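Uncharacterized ACR, COG1565 superfamily (Burkholderia thailandensis, PDB 4F3N) is of unknown function but has the fold of an S-adenosyl-L-methionine-dependent methyltransferase and may methylate protein arginines. Local coordinates at residues M142-G147 / N214-A219; A146-L151 / R183-A188; G154-L159 / D167-V172; V341-I346 / L406-A411. All coordinates share one frame; numbering follows the deposited sequence.

Contact 1 (M142-G147 / N214-A219); sequences MEFGAG and NEVLDA. With EDO (1,2-ethanediol), chain D.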
# COMPACT_ATOMS: atom_id res chain seq x y z
N MET A 142 -6.97 -12.84 5.38
CA MET A 142 -6.42 -11.86 6.31
C MET A 142 -6.07 -10.60 5.53
O MET A 142 -5.31 -10.64 4.57
CB MET A 142 -5.14 -12.39 7.02
CG MET A 142 -4.50 -11.29 7.85
SD MET A 142 -2.89 -11.81 8.46
CE MET A 142 -3.59 -12.62 9.76
N GLU A 143 -6.64 -9.48 5.94
CA GLU A 143 -6.34 -8.22 5.28
C GLU A 143 -5.52 -7.34 6.23
O GLU A 143 -5.84 -7.16 7.41
CB GLU A 143 -7.64 -7.51 4.82
CG GLU A 143 -7.30 -6.24 4.09
CD GLU A 143 -8.46 -5.44 3.56
OE1 GLU A 143 -9.61 -5.80 3.82
OE2 GLU A 143 -8.16 -4.43 2.88
N PHE A 144 -4.43 -6.79 5.73
CA PHE A 144 -3.61 -5.89 6.56
C PHE A 144 -4.07 -4.49 6.29
O PHE A 144 -4.23 -4.12 5.14
CB PHE A 144 -2.09 -6.04 6.23
CG PHE A 144 -1.19 -5.18 7.11
CD1 PHE A 144 -0.73 -5.65 8.32
CD2 PHE A 144 -0.89 -3.87 6.74
CE1 PHE A 144 0.07 -4.83 9.14
CE2 PHE A 144 -0.09 -3.04 7.53
CZ PHE A 144 0.38 -3.52 8.75
N GLY A 145 -4.25 -3.72 7.39
CA GLY A 145 -4.69 -2.32 7.34
C GLY A 145 -6.20 -2.23 7.27
O GLY A 145 -6.86 -2.17 8.30
N ALA A 146 -6.71 -2.32 6.05
CA ALA A 146 -8.14 -2.53 5.69
C ALA A 146 -8.92 -1.25 5.54
O ALA A 146 -10.12 -1.27 5.23
CB ALA A 146 -8.87 -3.55 6.58
N GLY A 147 -8.23 -0.11 5.70
CA GLY A 147 -8.94 1.19 5.52
C GLY A 147 -10.18 1.35 6.40
O GLY A 147 -10.11 1.14 7.60
N ASN A 214 -3.99 -4.07 0.24
CA ASN A 214 -4.41 -3.13 -0.76
C ASN A 214 -4.01 -1.71 -0.42
O ASN A 214 -4.50 -1.17 0.57
CB ASN A 214 -5.92 -3.23 -0.79
CG ASN A 214 -6.53 -2.35 -1.80
OD1 ASN A 214 -6.04 -2.21 -2.92
ND2 ASN A 214 -7.73 -1.78 -1.42
N GLU A 215 -3.11 -1.11 -1.20
CA GLU A 215 -2.56 0.19 -0.87
C GLU A 215 -2.03 0.31 0.56
O GLU A 215 -2.26 1.34 1.23
CB GLU A 215 -3.62 1.26 -1.19
CG GLU A 215 -3.71 1.49 -2.67
CD GLU A 215 -4.60 2.66 -3.03
OE1 GLU A 215 -4.20 3.76 -2.74
OE2 GLU A 215 -5.71 2.41 -3.51
N VAL A 216 -1.31 -0.71 1.02
CA VAL A 216 -0.65 -0.63 2.30
C VAL A 216 0.85 -0.48 2.19
O VAL A 216 1.45 0.20 3.05
CB VAL A 216 -1.02 -1.81 3.25
CG1 VAL A 216 -2.53 -1.81 3.52
CG2 VAL A 216 -0.64 -3.15 2.69
N LEU A 217 1.47 -1.03 1.15
CA LEU A 217 2.92 -0.90 0.98
C LEU A 217 3.35 0.54 0.76
O LEU A 217 4.42 0.99 1.30
CB LEU A 217 3.43 -1.79 -0.14
CG LEU A 217 3.27 -3.32 0.05
CD1 LEU A 217 3.77 -4.02 -1.21
CD2 LEU A 217 3.95 -3.90 1.31
N ASP A 218 2.49 1.30 0.06
CA ASP A 218 2.79 2.69 -0.29
C ASP A 218 2.84 3.62 0.91
O ASP A 218 3.36 4.71 0.79
CB ASP A 218 1.83 3.22 -1.36
CG ASP A 218 0.41 3.29 -0.89
OD1 ASP A 218 0.18 3.89 0.17
OD2 ASP A 218 -0.51 2.75 -1.57
N ALA A 219 2.32 3.18 2.06
CA ALA A 219 2.23 4.08 3.25
C ALA A 219 3.19 3.66 4.33
O ALA A 219 3.21 4.25 5.42
CB ALA A 219 0.82 4.09 3.80
C1 EDO D . -10.73 0.03 -5.34
O1 EDO D . -9.69 0.69 -6.01
C2 EDO D . -10.09 -0.93 -4.36
O2 EDO D . -9.48 -0.25 -3.26
O HOH W 1 -8.51 -2.05 1.69
O HOH W 2 -5.43 -3.89 2.60
O HOH W 3 -6.34 -1.22 3.10
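Two waters donate to E143 OE2, and each leads across to N214. The first lies 2.7 Å from E143 OE2 and accepts from the side-chain amide N214 ND2. The second, 2.8 Å from E143 OE2, also donates to the carbonyl oxygen F144 O and accepts from the backbone nitrogen N214 N, so one molecule ties three protein atoms together. A third water donates to N214 O and takes a weak bond from A146 N.

E143 reaches this network with a fully extended side chain, CG anti to the backbone N (chi1 -178°). Its other oxygen, OE1, is hydrogen-bonded to Y169 OH, which, with the two waters on OE2, should help to fix the rotation of the carboxylate.

The direct contacts are van der Waals: the V216 CG1 methyl is 3.3 Å from the carbonyl oxygen F144 O, whereas the apolar packing sets V216 CB 4.1 Å from F144 CD2, at the edge of the ring and near its plane; the ring also meets that of F281. G145, with positive phi, has its CA 4.4 Å from V216 CG1.

N214 ND2 has a further partner in a bound 1,2-ethanediol, donating to its O2 at 3.0 Å in an almost straight bond (172°). N214 binds S-adenosyl-L-homocysteine in another structure of this protein, but no such ligand is present here. Past the last backbone bonds between strands 140-144 and 210-214, the polar links between the two segments run through water, and the E143 carboxylate probably acts as a second-shell group at the cofactor site, helping to place N214.

Contact 2 (A146-L151 / R183-A188); sequences AGTGKL and RETLGA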
# COMPACT_ATOMS: atom_id res chain seq x y z
N ALA A 146 -6.71 -2.32 6.05
CA ALA A 146 -8.14 -2.53 5.69
C ALA A 146 -8.92 -1.25 5.54
O ALA A 146 -10.12 -1.27 5.23
CB ALA A 146 -8.87 -3.55 6.58
N GLY A 147 -8.23 -0.11 5.70
CA GLY A 147 -8.94 1.19 5.52
C GLY A 147 -10.18 1.35 6.40
O GLY A 147 -10.11 1.14 7.60
N THR A 148 -11.30 1.75 5.82
CA THR A 148 -12.55 1.82 6.57
C THR A 148 -13.42 0.53 6.42
O THR A 148 -14.57 0.50 6.84
CB THR A 148 -13.40 3.01 6.18
OG1 THR A 148 -13.77 2.91 4.81
CG2 THR A 148 -12.63 4.34 6.46
N GLY A 149 -12.81 -0.52 5.85
CA GLY A 149 -13.47 -1.80 5.77
C GLY A 149 -14.32 -2.03 4.53
O GLY A 149 -15.02 -3.02 4.45
N LYS A 150 -14.27 -1.13 3.57
CA LYS A 150 -15.06 -1.30 2.32
C LYS A 150 -14.66 -2.52 1.51
O LYS A 150 -15.52 -3.27 0.99
CB LYS A 150 -14.99 -0.05 1.46
CG LYS A 150 -15.70 1.14 2.03
CD LYS A 150 -15.69 2.26 1.01
CE LYS A 150 -16.02 3.61 1.62
NZ LYS A 150 -17.36 3.59 2.25
N LEU A 151 -13.36 -2.77 1.39
CA LEU A 151 -12.91 -3.96 0.66
C LEU A 151 -13.30 -5.24 1.37
O LEU A 151 -13.72 -6.19 0.74
CB LEU A 151 -11.40 -3.93 0.43
CG LEU A 151 -10.81 -5.13 -0.33
CD1 LEU A 151 -11.39 -5.20 -1.72
CD2 LEU A 151 -9.29 -4.98 -0.51
N ARG A 183 -15.73 -1.93 11.69
CA ARG A 183 -16.83 -2.68 12.29
C ARG A 183 -18.17 -2.07 11.91
O ARG A 183 -19.10 -2.78 11.58
CB ARG A 183 -16.65 -2.68 13.82
CG ARG A 183 -17.78 -3.32 14.59
CD ARG A 183 -17.34 -3.41 16.06
NE ARG A 183 -18.35 -4.07 16.85
CZ ARG A 183 -19.26 -3.42 17.57
NH1 ARG A 183 -19.24 -2.09 17.63
NH2 ARG A 183 -20.15 -4.10 18.26
N GLU A 184 -18.24 -0.75 11.91
CA GLU A 184 -19.45 -0.02 11.50
C GLU A 184 -19.80 -0.30 10.04
O GLU A 184 -20.94 -0.62 9.73
CB GLU A 184 -19.24 1.48 11.69
CG GLU A 184 -20.52 2.29 11.57
CD GLU A 184 -20.27 3.80 11.53
OE1 GLU A 184 -19.10 4.25 11.58
OE2 GLU A 184 -21.28 4.53 11.40
N THR A 185 -18.78 -0.23 9.17
CA THR A 185 -18.93 -0.47 7.72
C THR A 185 -19.42 -1.90 7.48
O THR A 185 -20.36 -2.14 6.74
CB THR A 185 -17.59 -0.24 6.98
OG1 THR A 185 -17.18 1.12 7.12
CG2 THR A 185 -17.68 -0.59 5.50
N LEU A 186 -18.78 -2.86 8.13
CA LEU A 186 -19.18 -4.26 8.00
C LEU A 186 -20.60 -4.53 8.49
O LEU A 186 -21.33 -5.33 7.92
CB LEU A 186 -18.18 -5.17 8.73
CG LEU A 186 -16.86 -5.34 8.00
CD1 LEU A 186 -15.73 -5.71 8.96
CD2 LEU A 186 -16.94 -6.40 6.90
N GLY A 187 -20.97 -3.91 9.60
CA GLY A 187 -22.32 -4.09 10.13
C GLY A 187 -23.37 -3.58 9.17
O GLY A 187 -24.43 -4.19 9.01
N ALA A 188 -23.06 -2.46 8.52
CA ALA A 188 -23.95 -1.78 7.58
C ALA A 188 -24.01 -2.46 6.21
O ALA A 188 -25.09 -2.58 5.62
CB ALA A 188 -23.49 -0.34 7.41
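T185 touches the glycine-rich turn with both branches of its side chain. The hydroxyl donates to T148 O, with T185 OG1 2.7 Å from that oxygen; the approach is close to the line of the carbonyl bond (C=O...donor angle 160°), and the donor is tilted 18° from the carbonyl plane. The methyl goes beside it: T185 CG2 lies 3.8 Å from G149 O and 4.0 Å from K150 N, with K150 CG at the margin of the contact. At chi1 -63° the methyl is anti to the backbone N and the hydroxyl anti to the carbonyl carbon, which spreads the two branches over consecutive peptides of the turn.

The same hydroxyl is hydrogen-bonded to R181 O, one helical turn earlier. Having a single proton, it can serve the two carbonyls only by sharing it or by alternating between them. On the other side, T148 O is presented by a type II' beta turn from A146 to G149, closed by G149 N bonding to A146 O at 2.9 Å. G149 has no side chain and sits at the N-cap of helix 150-161, allowing its CA to come within 5.9 Å of T185 CA. Q182 adds a bond from its NE2 to G147 O.

The segment 146-151 carries the GxG pattern expected of the cofactor-binding turn in methyltransferases, which is consistent with its place near N214. Helix 179-189 lies alongside this turn, with L186 reaching V197 and W199 of the edge strand 197-200, while L151 packs on F121 and A122 of helix 118-136.

Contact 3 (G154-L159 / D167-V172); sequences GLLTAL and DEYAIV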
# COMPACT_ATOMS: atom_id res chain seq x y z
N GLY A 154 -16.94 -5.93 0.82
CA GLY A 154 -17.12 -6.34 -0.56
C GLY A 154 -16.61 -7.74 -0.82
O GLY A 154 -17.25 -8.51 -1.56
N LEU A 155 -15.45 -8.07 -0.27
CA LEU A 155 -14.80 -9.35 -0.56
C LEU A 155 -15.55 -10.48 0.18
O LEU A 155 -15.82 -11.56 -0.36
CB LEU A 155 -13.33 -9.28 -0.15
CG LEU A 155 -12.35 -10.31 -0.67
CD1 LEU A 155 -12.41 -10.50 -2.19
CD2 LEU A 155 -10.92 -9.83 -0.29
N LEU A 156 -15.96 -10.18 1.39
CA LEU A 156 -16.74 -11.15 2.17
C LEU A 156 -18.04 -11.49 1.44
O LEU A 156 -18.41 -12.67 1.27
CB LEU A 156 -17.09 -10.55 3.55
CG LEU A 156 -16.21 -10.91 4.70
CD1 LEU A 156 -16.68 -10.16 5.94
CD2 LEU A 156 -16.27 -12.43 4.94
N THR A 157 -18.75 -10.44 1.04
CA THR A 157 -20.02 -10.61 0.36
C THR A 157 -19.87 -11.34 -0.99
O THR A 157 -20.61 -12.31 -1.33
CB THR A 157 -20.69 -9.23 0.16
OG1 THR A 157 -21.00 -8.70 1.45
CG2 THR A 157 -22.02 -9.36 -0.57
N ALA A 158 -18.85 -10.96 -1.72
CA ALA A 158 -18.66 -11.53 -3.05
C ALA A 158 -18.23 -12.99 -2.94
O ALA A 158 -18.70 -13.83 -3.74
CB ALA A 158 -17.66 -10.72 -3.87
N LEU A 159 -17.31 -13.30 -2.03
CA LEU A 159 -16.91 -14.68 -1.85
C LEU A 159 -18.11 -15.58 -1.47
O LEU A 159 -18.30 -16.67 -2.02
CB LEU A 159 -15.80 -14.84 -0.83
CG LEU A 159 -14.40 -14.42 -1.27
CD1 LEU A 159 -13.51 -14.21 -0.01
CD2 LEU A 159 -13.79 -15.39 -2.29
N ASP A 167 -13.78 -19.55 7.35
CA ASP A 167 -13.70 -19.78 8.78
C ASP A 167 -13.49 -18.46 9.55
O ASP A 167 -13.99 -18.28 10.67
CB ASP A 167 -12.61 -20.77 9.12
CG ASP A 167 -12.86 -22.17 8.54
OD1 ASP A 167 -14.03 -22.54 8.29
OD2 ASP A 167 -11.85 -22.92 8.37
N GLU A 168 -12.79 -17.52 8.93
CA GLU A 168 -12.57 -16.19 9.52
C GLU A 168 -12.06 -15.21 8.42
O GLU A 168 -11.37 -15.60 7.49
CB GLU A 168 -11.52 -16.30 10.62
CG GLU A 168 -11.18 -15.01 11.37
CD GLU A 168 -10.29 -15.26 12.58
OE1 GLU A 168 -10.78 -15.85 13.57
OE2 GLU A 168 -9.11 -14.96 12.51
N TYR A 169 -12.42 -13.94 8.56
CA TYR A 169 -11.80 -12.84 7.79
C TYR A 169 -11.11 -12.03 8.86
O TYR A 169 -11.79 -11.39 9.67
CB TYR A 169 -12.90 -12.01 7.09
CG TYR A 169 -12.34 -11.01 6.08
CD1 TYR A 169 -11.64 -9.87 6.51
CD2 TYR A 169 -12.47 -11.24 4.69
CE1 TYR A 169 -11.10 -8.98 5.58
CE2 TYR A 169 -11.95 -10.36 3.80
CZ TYR A 169 -11.30 -9.22 4.24
OH TYR A 169 -10.74 -8.35 3.30
N ALA A 170 -9.78 -12.10 8.91
CA ALA A 170 -8.97 -11.42 9.92
C ALA A 170 -8.55 -10.07 9.40
O ALA A 170 -8.12 -9.94 8.23
CB ALA A 170 -7.74 -12.24 10.30
N ILE A 171 -8.72 -9.04 10.21
CA ILE A 171 -8.17 -7.69 9.87
C ILE A 171 -7.04 -7.33 10.84
O ILE A 171 -7.23 -7.37 12.04
CB ILE A 171 -9.23 -6.57 9.86
CG1 ILE A 171 -10.28 -6.84 8.79
CG2 ILE A 171 -8.55 -5.21 9.73
CD1 ILE A 171 -11.53 -5.94 8.81
N VAL A 172 -5.87 -6.99 10.32
CA VAL A 172 -4.76 -6.53 11.14
C VAL A 172 -4.77 -5.03 11.26
O VAL A 172 -4.53 -4.33 10.27
CB VAL A 172 -3.36 -6.97 10.63
CG1 VAL A 172 -2.27 -6.52 11.61
CG2 VAL A 172 -3.30 -8.46 10.42
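L155 and L156 of helix 150-161 pack against the Y169 side chain of strand 168-172, joining the helix to the second strand of a beta-alpha-beta crossover that begins with strand 140-144. The contact is buried, and all of it runs through this one tyrosine.

The packing is apolar. L156 comes obliquely onto the near half of the ring, with CG 3.8 Å from Y169 CD2, and its CD2 methyl reaches back to 4.0 Å from Y169 CB. Its first torsion (chi1 -96°) is well off a staggered value. L155 crosses the tyrosine at about a right angle and meets the ring at its edge. I171, two residues along the strand, also places its CG1 at the ring edge, in plane.

No hydrogen bond links the two segments. The polar end of Y169 finds its partner in E143 of the neighbouring strand 140-144. With CG anti to the backbone N (chi1 -170°), the side chain leaves the sheet toward the helix, bringing the hydroxyl end of the ring up to L155, whose CD2 methyl meets it edge-on. There the L155 CD2 methyl rests 4.3 Å from Y169 CE2 and 3.9 Å from Y169 OH.

Contact 4 (V341-I346 / L406-A411); sequences VEFSAI and LFKVIA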
# COMPACT_ATOMS: atom_id res chain seq x y z
N VAL A 341 5.58 1.96 -4.96
CA VAL A 341 6.20 0.75 -4.58
C VAL A 341 7.21 0.30 -5.62
O VAL A 341 6.96 0.39 -6.84
CB VAL A 341 5.10 -0.32 -4.36
CG1 VAL A 341 5.70 -1.70 -4.13
CG2 VAL A 341 4.19 0.11 -3.24
N GLU A 342 8.34 -0.21 -5.15
CA GLU A 342 9.40 -0.71 -6.03
C GLU A 342 9.29 -2.22 -6.03
O GLU A 342 9.69 -2.90 -5.08
CB GLU A 342 10.75 -0.16 -5.58
CG GLU A 342 11.85 -0.34 -6.61
CD GLU A 342 12.46 -1.70 -6.54
OE1 GLU A 342 13.41 -1.84 -5.75
OE2 GLU A 342 12.01 -2.60 -7.25
N PHE A 343 8.65 -2.76 -7.08
CA PHE A 343 8.19 -4.15 -7.06
C PHE A 343 9.29 -5.20 -7.19
O PHE A 343 9.05 -6.35 -6.80
CB PHE A 343 7.08 -4.38 -8.09
CG PHE A 343 5.75 -3.89 -7.64
CD1 PHE A 343 4.98 -4.64 -6.78
CD2 PHE A 343 5.27 -2.68 -8.05
CE1 PHE A 343 3.77 -4.18 -6.34
CE2 PHE A 343 4.04 -2.20 -7.67
CZ PHE A 343 3.27 -2.97 -6.78
N SER A 344 10.47 -4.85 -7.70
CA SER A 344 11.57 -5.83 -7.78
C SER A 344 12.06 -6.23 -6.38
O SER A 344 12.22 -7.40 -6.08
CB SER A 344 12.72 -5.30 -8.63
OG SER A 344 12.26 -5.00 -9.93
N ALA A 345 12.24 -5.24 -5.53
CA ALA A 345 12.60 -5.45 -4.14
C ALA A 345 11.50 -6.21 -3.40
O ALA A 345 11.82 -7.05 -2.57
CB ALA A 345 12.85 -4.12 -3.47
N ILE A 346 10.23 -5.88 -3.68
CA ILE A 346 9.12 -6.67 -3.10
C ILE A 346 9.18 -8.12 -3.55
O ILE A 346 9.08 -9.04 -2.74
CB ILE A 346 7.74 -6.03 -3.43
CG1 ILE A 346 7.65 -4.63 -2.85
CG2 ILE A 346 6.56 -6.89 -2.94
CD1 ILE A 346 8.00 -4.53 -1.36
N LEU A 406 -0.72 2.11 -13.88
CA LEU A 406 0.05 2.56 -12.75
C LEU A 406 -0.05 1.58 -11.58
O LEU A 406 0.96 1.28 -10.93
CB LEU A 406 -0.45 3.93 -12.29
CG LEU A 406 0.28 4.43 -11.07
CD1 LEU A 406 1.79 4.59 -11.24
CD2 LEU A 406 -0.45 5.71 -10.69
N PHE A 407 -1.26 1.10 -11.29
CA PHE A 407 -1.47 0.12 -10.24
C PHE A 407 -1.05 -1.27 -10.74
O PHE A 407 -1.27 -1.57 -11.91
CB PHE A 407 -2.91 0.11 -9.80
CG PHE A 407 -3.26 1.24 -8.84
CD1 PHE A 407 -3.21 2.58 -9.26
CD2 PHE A 407 -3.64 0.97 -7.52
CE1 PHE A 407 -3.54 3.59 -8.41
CE2 PHE A 407 -3.95 2.00 -6.65
CZ PHE A 407 -3.87 3.32 -7.09
N LYS A 408 -0.41 -2.04 -9.86
CA LYS A 408 0.10 -3.37 -10.15
C LYS A 408 -0.44 -4.32 -9.11
O LYS A 408 -0.85 -3.90 -8.01
CB LYS A 408 1.64 -3.44 -10.11
CG LYS A 408 2.37 -2.33 -10.87
CD LYS A 408 2.09 -2.42 -12.39
CE LYS A 408 3.03 -1.49 -13.19
NZ LYS A 408 2.76 -0.04 -12.97
N VAL A 409 -0.49 -5.60 -9.47
CA VAL A 409 -0.74 -6.65 -8.50
C VAL A 409 0.44 -7.61 -8.51
O VAL A 409 0.81 -8.11 -9.58
CB VAL A 409 -2.01 -7.43 -8.84
CG1 VAL A 409 -2.28 -8.44 -7.76
CG2 VAL A 409 -3.24 -6.46 -9.00
N ILE A 410 0.99 -7.87 -7.32
CA ILE A 410 1.99 -8.92 -7.13
C ILE A 410 1.43 -9.94 -6.12
O ILE A 410 0.72 -9.57 -5.19
CB ILE A 410 3.37 -8.34 -6.69
CG1 ILE A 410 4.47 -9.38 -6.84
CG2 ILE A 410 3.34 -7.80 -5.24
CD1 ILE A 410 5.87 -8.72 -6.93
N ALA A 411 1.68 -11.22 -6.34
CA ALA A 411 1.21 -12.24 -5.45
C ALA A 411 2.28 -13.29 -5.20
O ALA A 411 3.06 -13.61 -6.10
CB ALA A 411 -0.04 -12.91 -6.00
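The ring of F343, at the start of helix 343-352, lies over strand 407-414 between K408 and I410. Apolar contacts make up the whole of the meeting. The aliphatic part of K408 approaches the CE2 and CZ part of the ring obliquely, from the side opposite V341 CG1, with K408 CG 3.6 Å from F343 CE2 and K408 CB 3.7 Å from F343 CZ. The I410 CG2 methyl comes to the CD1-CE1 edge, near the ring plane, 3.8 Å from F343 CE1. That methyl serves twice, for I346 CG2 is 4.1 Å from I410 CG2. Within its own segment F343 gains a CH-pi contact, as V341 CG1 sits 3.7 Å above the ring plane of F343 and over its centre.

The polar bonds stay within each segment or lead elsewhere. K408 lets only its methylene groups touch the phenylalanine: the chain bends at chi2 (-65°) and again at chi4, carrying the ammonium back to L406 O, 3.0 Å from K408 NZ and well above that carbonyl plane. E405 O and G300 O also bond to K408 NZ, so three carbonyl oxygens surround the buried ammonium group. E342 caps the helix, its OE2 accepting from A345 N at 3.2 Å (160°) and weakly from S344 N.

I410 touches F296 of strand 293-298 and L357 of strand 356-362, while I346 turns to helix 276-288. Strand 407-414 runs antiparallel between those two strands, giving the sheet order 3-2-1-4-5-7-6 of class I methyltransferases, and the contact packs the start of helix 343-352 onto that seventh, inserted strand.

From the N terminus, strand 140-144 and the turn after it open both contact 1 and contact 2, which share A146 and G147. Contact 3 then ties helix 150-161 to strand 168-172 and closes the shortest loop. It lies within the loop of contact 2, completed at helix 179-189, and both lie within that of contact 1, completed after strand 210-214. Contact 4 follows in series, joining 341-346 to 406-411 near the C terminus. It meets contact 1 directly, V341 packing on L217 and F407 on E215, but does not touch contacts 2 and 3. Contacts 1, 3 and 4 all reach the seven-stranded sheet.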